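Alpha-1,2-Mannosidase (Trichoderma reesei, PDB 1HCU) probably trims alpha-1,2-linked mannose residues from N-linked oligosaccharides of glycoproteins, as a calcium-dependent hydrolase of family 47. Local coordinates at residues A[305-310]-A[391-396]; A[343-348]-A[377-382]; A[350-355]-A[381-386]. All coordinates share one frame; numbering follows the deposited sequence.

Contact 1 (A[305-310]-A[391-396])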
# COMPACT_ATOMS: atom_id res chain seq x y z
N SER A 305 -6.19 15.43 -5.38
CA SER A 305 -5.56 14.13 -5.26
C SER A 305 -4.39 14.20 -4.27
O SER A 305 -4.21 15.20 -3.60
CB SER A 305 -5.09 13.66 -6.63
OG SER A 305 -4.86 12.26 -6.66
N GLY A 306 -3.61 13.13 -4.17
CA GLY A 306 -2.50 13.15 -3.23
C GLY A 306 -1.60 11.95 -3.40
O GLY A 306 -1.77 11.16 -4.32
N HIS A 307 -0.65 11.81 -2.49
CA HIS A 307 0.31 10.72 -2.54
C HIS A 307 -0.30 9.32 -2.50
O HIS A 307 0.26 8.38 -3.07
CB HIS A 307 1.33 10.91 -1.42
CG HIS A 307 2.64 10.23 -1.68
ND1 HIS A 307 2.76 8.87 -1.78
CD2 HIS A 307 3.88 10.74 -1.84
CE1 HIS A 307 4.03 8.56 -1.99
NE2 HIS A 307 4.73 9.67 -2.03
N LEU A 308 -1.44 9.15 -1.83
CA LEU A 308 -2.06 7.82 -1.75
C LEU A 308 -2.50 7.34 -3.13
O LEU A 308 -2.30 6.18 -3.49
CB LEU A 308 -3.27 7.82 -0.80
CG LEU A 308 -3.01 7.95 0.70
CD1 LEU A 308 -4.34 8.02 1.45
CD2 LEU A 308 -2.18 6.76 1.19
N ALA A 309 -3.09 8.24 -3.91
CA ALA A 309 -3.56 7.88 -5.25
C ALA A 309 -2.44 7.62 -6.25
O ALA A 309 -2.68 7.11 -7.34
CB ALA A 309 -4.47 8.97 -5.80
N SER A 310 -1.20 7.95 -5.88
CA SER A 310 -0.11 7.74 -6.82
C SER A 310 0.22 6.26 -7.04
O SER A 310 1.02 5.92 -7.91
CB SER A 310 1.15 8.49 -6.38
OG SER A 310 1.70 7.92 -5.20
N ARG A 391 5.83 7.80 2.65
CA ARG A 391 4.95 6.93 1.87
C ARG A 391 5.69 6.29 0.70
O ARG A 391 6.73 6.78 0.27
CB ARG A 391 3.72 7.68 1.37
CG ARG A 391 2.73 8.00 2.50
CD ARG A 391 1.40 8.47 1.96
NE ARG A 391 0.49 8.96 2.99
CZ ARG A 391 -0.11 8.22 3.92
NH1 ARG A 391 0.11 6.91 4.00
NH2 ARG A 391 -0.95 8.80 4.77
N PRO A 392 5.17 5.17 0.18
CA PRO A 392 5.85 4.51 -0.93
C PRO A 392 5.14 4.46 -2.28
O PRO A 392 5.73 4.04 -3.27
CB PRO A 392 6.03 3.11 -0.38
CG PRO A 392 4.64 2.88 0.24
CD PRO A 392 4.28 4.23 0.88
N GLU A 393 3.89 4.89 -2.32
CA GLU A 393 3.11 4.81 -3.54
C GLU A 393 3.77 5.22 -4.85
O GLU A 393 3.58 4.57 -5.87
CB GLU A 393 1.80 5.58 -3.38
CG GLU A 393 0.89 5.00 -2.32
CD GLU A 393 1.26 5.43 -0.92
OE1 GLU A 393 0.72 4.86 0.04
OE2 GLU A 393 2.09 6.35 -0.78
N THR A 394 4.55 6.29 -4.84
CA THR A 394 5.20 6.76 -6.05
C THR A 394 6.35 5.85 -6.48
O THR A 394 6.48 5.50 -7.66
CB THR A 394 5.65 8.21 -5.87
OG1 THR A 394 4.49 9.04 -5.71
CG2 THR A 394 6.44 8.70 -7.07
N LEU A 395 7.17 5.45 -5.51
CA LEU A 395 8.28 4.55 -5.77
C LEU A 395 7.67 3.25 -6.27
O LEU A 395 8.24 2.54 -7.10
CB LEU A 395 9.07 4.29 -4.48
CG LEU A 395 9.90 5.48 -3.98
CD1 LEU A 395 10.21 5.27 -2.51
CD2 LEU A 395 11.19 5.62 -4.81
N GLU A 396 6.48 2.94 -5.76
CA GLU A 396 5.76 1.74 -6.16
C GLU A 396 5.42 1.83 -7.64
O GLU A 396 5.75 0.93 -8.41
CB GLU A 396 4.47 1.59 -5.34
CG GLU A 396 3.68 0.31 -5.60
CD GLU A 396 2.44 0.24 -4.72
OE1 GLU A 396 2.43 0.91 -3.67
OE2 GLU A 396 1.48 -0.49 -5.06

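Contact 2 (A[343-348]-A[377-382])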
# COMPACT_ATOMS: atom_id res chain seq x y z
N TYR A 343 6.80 15.36 -7.49
CA TYR A 343 8.02 15.11 -6.72
C TYR A 343 9.10 16.06 -7.26
O TYR A 343 9.63 16.91 -6.55
CB TYR A 343 8.49 13.67 -6.93
CG TYR A 343 8.15 12.69 -5.83
CD1 TYR A 343 9.14 12.22 -4.97
CD2 TYR A 343 6.85 12.20 -5.66
CE1 TYR A 343 8.86 11.29 -3.97
CE2 TYR A 343 6.55 11.27 -4.66
CZ TYR A 343 7.56 10.82 -3.82
OH TYR A 343 7.28 9.92 -2.82
N THR A 344 9.39 15.89 -8.55
CA THR A 344 10.42 16.63 -9.28
C THR A 344 10.24 18.15 -9.34
O THR A 344 11.21 18.88 -9.58
CB THR A 344 10.54 16.08 -10.75
OG1 THR A 344 11.72 16.60 -11.37
CG2 THR A 344 9.34 16.50 -11.58
N GLN A 345 9.03 18.65 -9.11
CA GLN A 345 8.84 20.10 -9.19
C GLN A 345 8.81 20.87 -7.87
O GLN A 345 8.76 22.11 -7.88
CB GLN A 345 7.59 20.40 -10.03
CG GLN A 345 7.69 19.80 -11.42
CD GLN A 345 6.56 20.21 -12.34
OE1 GLN A 345 6.61 21.26 -12.99
NE2 GLN A 345 5.51 19.38 -12.40
N THR A 346 8.86 20.18 -6.73
CA THR A 346 8.87 20.89 -5.46
C THR A 346 10.32 21.29 -5.16
O THR A 346 11.24 20.87 -5.87
CB THR A 346 8.36 20.02 -4.28
OG1 THR A 346 9.25 18.91 -4.07
CG2 THR A 346 6.95 19.50 -4.56
N ALA A 347 10.52 22.09 -4.13
CA ALA A 347 11.86 22.53 -3.77
C ALA A 347 12.66 21.36 -3.20
O ALA A 347 13.86 21.26 -3.43
CB ALA A 347 11.78 23.68 -2.76
N SER A 348 12.01 20.47 -2.46
CA SER A 348 12.73 19.34 -1.90
C SER A 348 12.86 18.17 -2.88
O SER A 348 13.67 17.26 -2.66
CB SER A 348 12.04 18.85 -0.62
OG SER A 348 10.77 18.30 -0.92
N SER A 377 1.28 27.86 -12.26
CA SER A 377 1.44 28.15 -13.68
C SER A 377 2.45 27.25 -14.38
O SER A 377 2.19 26.78 -15.48
CB SER A 377 1.83 29.62 -13.87
OG SER A 377 0.75 30.48 -13.54
N SER A 378 3.59 27.02 -13.75
CA SER A 378 4.60 26.17 -14.36
C SER A 378 4.61 24.72 -13.88
O SER A 378 5.00 23.83 -14.63
CB SER A 378 5.99 26.78 -14.16
OG SER A 378 6.36 26.79 -12.79
N ALA A 379 4.16 24.47 -12.65
CA ALA A 379 4.16 23.11 -12.12
C ALA A 379 2.92 22.30 -12.49
O ALA A 379 3.00 21.08 -12.67
CB ALA A 379 4.31 23.15 -10.61
N GLY A 380 1.77 22.96 -12.58
CA GLY A 380 0.56 22.25 -12.94
C GLY A 380 -0.26 21.77 -11.75
O GLY A 380 -1.20 21.00 -11.91
N PHE A 381 0.09 22.23 -10.55
CA PHE A 381 -0.64 21.84 -9.34
C PHE A 381 -0.21 22.72 -8.18
O PHE A 381 0.81 23.40 -8.25
CB PHE A 381 -0.36 20.36 -9.01
CG PHE A 381 1.04 20.10 -8.48
CD1 PHE A 381 1.31 20.13 -7.12
CD2 PHE A 381 2.10 19.85 -9.36
CE1 PHE A 381 2.60 19.91 -6.62
CE2 PHE A 381 3.39 19.62 -8.89
CZ PHE A 381 3.65 19.65 -7.51
N TRP A 382 -1.01 22.75 -7.12
CA TRP A 382 -0.61 23.48 -5.93
C TRP A 382 -0.77 22.54 -4.75
O TRP A 382 -1.54 21.58 -4.81
CB TRP A 382 -1.40 24.78 -5.76
CG TRP A 382 -2.85 24.64 -5.50
CD1 TRP A 382 -3.46 24.47 -4.29
CD2 TRP A 382 -3.89 24.74 -6.47
NE1 TRP A 382 -4.82 24.47 -4.45
CE2 TRP A 382 -5.12 24.63 -5.77
CE3 TRP A 382 -3.91 24.92 -7.86
CZ2 TRP A 382 -6.35 24.69 -6.42
CZ3 TRP A 382 -5.14 24.98 -8.51
CH2 TRP A 382 -6.35 24.86 -7.79

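Contact 3 (A[350-355]-A[381-386])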
# COMPACT_ATOMS: atom_id res chain seq x y z
N ILE A 350 10.48 16.17 -3.34
CA ILE A 350 9.60 15.16 -2.75
C ILE A 350 8.14 15.56 -2.97
O ILE A 350 7.79 16.74 -2.83
CB ILE A 350 9.87 15.01 -1.23
CG1 ILE A 350 11.32 14.54 -1.01
CG2 ILE A 350 8.89 14.01 -0.60
CD1 ILE A 350 11.78 14.54 0.44
N GLY A 351 7.29 14.59 -3.31
CA GLY A 351 5.88 14.88 -3.56
C GLY A 351 5.05 15.24 -2.34
O GLY A 351 5.31 14.73 -1.25
N PRO A 352 4.03 16.10 -2.49
CA PRO A 352 3.16 16.53 -1.39
C PRO A 352 2.14 15.45 -1.00
O PRO A 352 1.87 14.55 -1.78
CB PRO A 352 2.49 17.78 -1.94
CG PRO A 352 2.35 17.45 -3.40
CD PRO A 352 3.69 16.81 -3.73
N GLU A 353 1.60 15.57 0.20
CA GLU A 353 0.61 14.62 0.72
C GLU A 353 -0.71 14.82 -0.01
O GLU A 353 -1.42 13.87 -0.34
CB GLU A 353 0.42 14.86 2.21
CG GLU A 353 0.51 13.62 3.04
CD GLU A 353 -0.75 12.83 2.99
OE1 GLU A 353 -1.82 13.47 2.92
OE2 GLU A 353 -0.69 11.59 3.04
N GLY A 354 -1.02 16.09 -0.26
CA GLY A 354 -2.23 16.44 -0.96
C GLY A 354 -1.95 17.62 -1.87
O GLY A 354 -1.23 18.54 -1.48
N PHE A 355 -2.51 17.59 -3.07
CA PHE A 355 -2.34 18.67 -4.03
C PHE A 355 -3.60 18.82 -4.88
O PHE A 355 -4.43 17.91 -4.92
CB PHE A 355 -1.11 18.42 -4.93
CG PHE A 355 -1.24 17.20 -5.82
CD1 PHE A 355 -1.80 17.29 -7.09
CD2 PHE A 355 -0.78 15.96 -5.37
CE1 PHE A 355 -1.92 16.16 -7.90
CE2 PHE A 355 -0.89 14.83 -6.18
CZ PHE A 355 -1.46 14.93 -7.45
N PHE A 381 0.09 22.23 -10.55
CA PHE A 381 -0.64 21.84 -9.34
C PHE A 381 -0.21 22.72 -8.18
O PHE A 381 0.81 23.40 -8.25
CB PHE A 381 -0.36 20.36 -9.01
CG PHE A 381 1.04 20.10 -8.48
CD1 PHE A 381 1.31 20.13 -7.12
CD2 PHE A 381 2.10 19.85 -9.36
CE1 PHE A 381 2.60 19.91 -6.62
CE2 PHE A 381 3.39 19.62 -8.89
CZ PHE A 381 3.65 19.65 -7.51
N TRP A 382 -1.01 22.75 -7.12
CA TRP A 382 -0.61 23.48 -5.93
C TRP A 382 -0.77 22.54 -4.75
O TRP A 382 -1.54 21.58 -4.81
CB TRP A 382 -1.40 24.78 -5.76
CG TRP A 382 -2.85 24.64 -5.50
CD1 TRP A 382 -3.46 24.47 -4.29
CD2 TRP A 382 -3.89 24.74 -6.47
NE1 TRP A 382 -4.82 24.47 -4.45
CE2 TRP A 382 -5.12 24.63 -5.77
CE3 TRP A 382 -3.91 24.92 -7.86
CZ2 TRP A 382 -6.35 24.69 -6.42
CZ3 TRP A 382 -5.14 24.98 -8.51
CH2 TRP A 382 -6.35 24.86 -7.79
N VAL A 383 -0.03 22.80 -3.68
CA VAL A 383 -0.05 21.95 -2.50
C VAL A 383 -1.14 22.32 -1.51
O VAL A 383 -1.32 23.49 -1.19
CB VAL A 383 1.30 22.01 -1.76
CG1 VAL A 383 1.33 20.97 -0.64
CG2 VAL A 383 2.44 21.79 -2.74
N THR A 384 -1.83 21.30 -1.02
CA THR A 384 -2.89 21.48 -0.03
C THR A 384 -2.46 20.84 1.29
O THR A 384 -2.91 21.24 2.37
CB THR A 384 -4.22 20.84 -0.51
OG1 THR A 384 -4.01 19.45 -0.80
CG2 THR A 384 -4.75 21.54 -1.77
N ALA A 385 -1.59 19.83 1.20
CA ALA A 385 -1.08 19.12 2.37
C ALA A 385 0.40 18.92 2.08
O ALA A 385 0.78 17.98 1.38
CB ALA A 385 -1.78 17.79 2.53
N PRO A 386 1.25 19.80 2.62
CA PRO A 386 2.71 19.82 2.46
C PRO A 386 3.58 18.72 3.05
O PRO A 386 4.68 18.47 2.55
CB PRO A 386 3.09 21.19 3.02
CG PRO A 386 2.10 21.36 4.14
CD PRO A 386 0.81 20.88 3.53

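Contact 1 (A[305-310]-A[391-396])
The imidazole of His307 is held between Arg391 on one face and Thr394 on the other. Arg391 CB makes a CH-pi contact, 3.8 Å from the centroid of the His307 ring and 28° off its normal, while the two side chains slide past each other in opposite directions. Over the opposite face, toward the rim, Thr394 OG1 lies 3.7 Å from His307 NE2, an atom that hydrogen-bonds to Tyr343 OH. At the edge, His307 ND1 gives a weak hydrogen bond of 2.8 Å to Glu393 OE2, the ring and carboxylate planes standing 81° apart. A bend at chi2 (82°) sets Glu393 CD on the path that brings the carboxylate to this edge. Family 47 enzymes fold as an (alpha/alpha)7 barrel with the active site inside. Glu393, predicted to be an active-site residue, begins helix 393-405 with its side chain about 5 Å from the bound calcium. Beyond the imidazole, Leu308 CD2 covers one face of the Arg391 guanidinium, 3.6 Å from NH1, and NE of that arginine forms a salt bridge with Glu353. The hydroxyls are chained in one direction: Thr394 OG1 donates to Ser310 OG at 3.0 Å, and Ser310 OG donates to His307 O at 2.6 Å. Ser310 OG also packs tightly on Glu393 CB, 3.0 Å away.

Contact 2 (A[343-348]-A[377-382])
Gln345, just past the end of helix 326-344, reaches across to Ala379, the last residue of helix 373-379. The contact joins the ends of two helices in a family 47 enzyme, whose fold is an (alpha/alpha)7 barrel, and lies well away from the centre of the chain. The second helix stops at Gly380, whose positive phi of 93° takes the backbone out of the helical conformation, and the glutamine meets the carbonyl group just before this break.

The polar contacts come from the two branches of the Gln345 amide. NE2 gives a hydrogen bond to Gly341 O in the helix that precedes it and, across the contact, a weak one from Gln345 NE2 to Ala379 O, 3.0 Å long with an N-H...O angle of only 130°. OE1 of Gln345 accepts from Arg287 NH1, which also donates to Ser378 O. The shared donor probably explains why two acceptors, Gln345 OE1 and Ser378 O, can lie 3.4 Å apart. With carbonyl partners for the nitrogen and an arginine for the oxygen, this set of partners is consistent with the modelled orientation of the amide.

Van der Waals contact accompanies these bonds. The glutamine chain runs extended, CD anti to CA (chi2 -173°), which carries Gln345 CD to 3.8 Å from Ala379 CA. Gln345 OE1 presses closer, 3.2 Å from Ala379 CA, and lies 3.8 Å from Ala379 CB.

The aromatic contacts are looser and involve the rim of the Phe381 ring. Gln345 NE2 lies near the ring plane at the edge, 4.1 Å from Phe381 CE2, while another ring, that of Phe375, makes an edge-to-face contact with Phe381. Thr346, whose OG1 is hydrogen-bonded to Ile350 O, also meets the edge: Thr346 CG2 lies 4.4 Å from Phe381 CZ.

Contact 3 (A[350-355]-A[381-386])
Phe355 and Phe381 cross at about a right angle, with ring centroids 5.5 Å apart and ring planes inclined at 68°. The closest side-chain approach is Phe355 CB to Phe381 CD1, 3.7 Å, coming obliquely to the ring. The Phe355 ring also meets Phe292 edge-to-face. Pro352 extends the apolar patch in two directions, its CG toward Phe381 CE1 and its CB against Val383 CG1 at 3.6 Å. Thr342, from helix 326-344, touches Pro352 and both phenylalanines.

Outward from this centre, the backbones pair as antiparallel strands. Phe355 and Val383 form a non-hydrogen-bonded pair, whereas Gly354 and Ala385 form a hydrogen-bonded one. Gly354 N donates to Ala385 O at 3.1 Å in the carbonyl plane, and Glu353 N adds a weak bond to the same oxygen. In return, Gly354 O accepts from both Ala385 N (3.0 Å) and Thr384 N (2.9 Å), which approach from one face of its plane. Without a side chain at Gly354, Thr384 OG1 and Ala385 CB can lie close against the strand. Glu353 CB rests 3.7 Å from Ala385 CB, and its carboxylate OE2 forms a salt bridge with Arg391 NE. Two residues facing one on each strand in turn define a pair of classic beta bulges, one of which includes Glu353, the predicted proton donor of the family 47 active site.

Followed from the N terminus, the chain passes 305-310 at the end of strand 300-306, then 343-348 after helix 326-344, then 350-355. It returns through 377-382 and 381-386, which share Phe381 and Trp382, and reaches 391-396 last. Contact 1 therefore closes the widest loop, and contacts 2 and 3 both fall within it. Contacts 2 and 3 start one after the other and end on the same stretch of chain. Strand 354-356 pairs with 300-306 on one side and 382-383 on the other, bringing contacts 1 and 3 to one sheet. The Arg391-Glu353 salt bridge joins them again, while the Tyr343-His307 hydrogen bond ties contact 2 to contact 1.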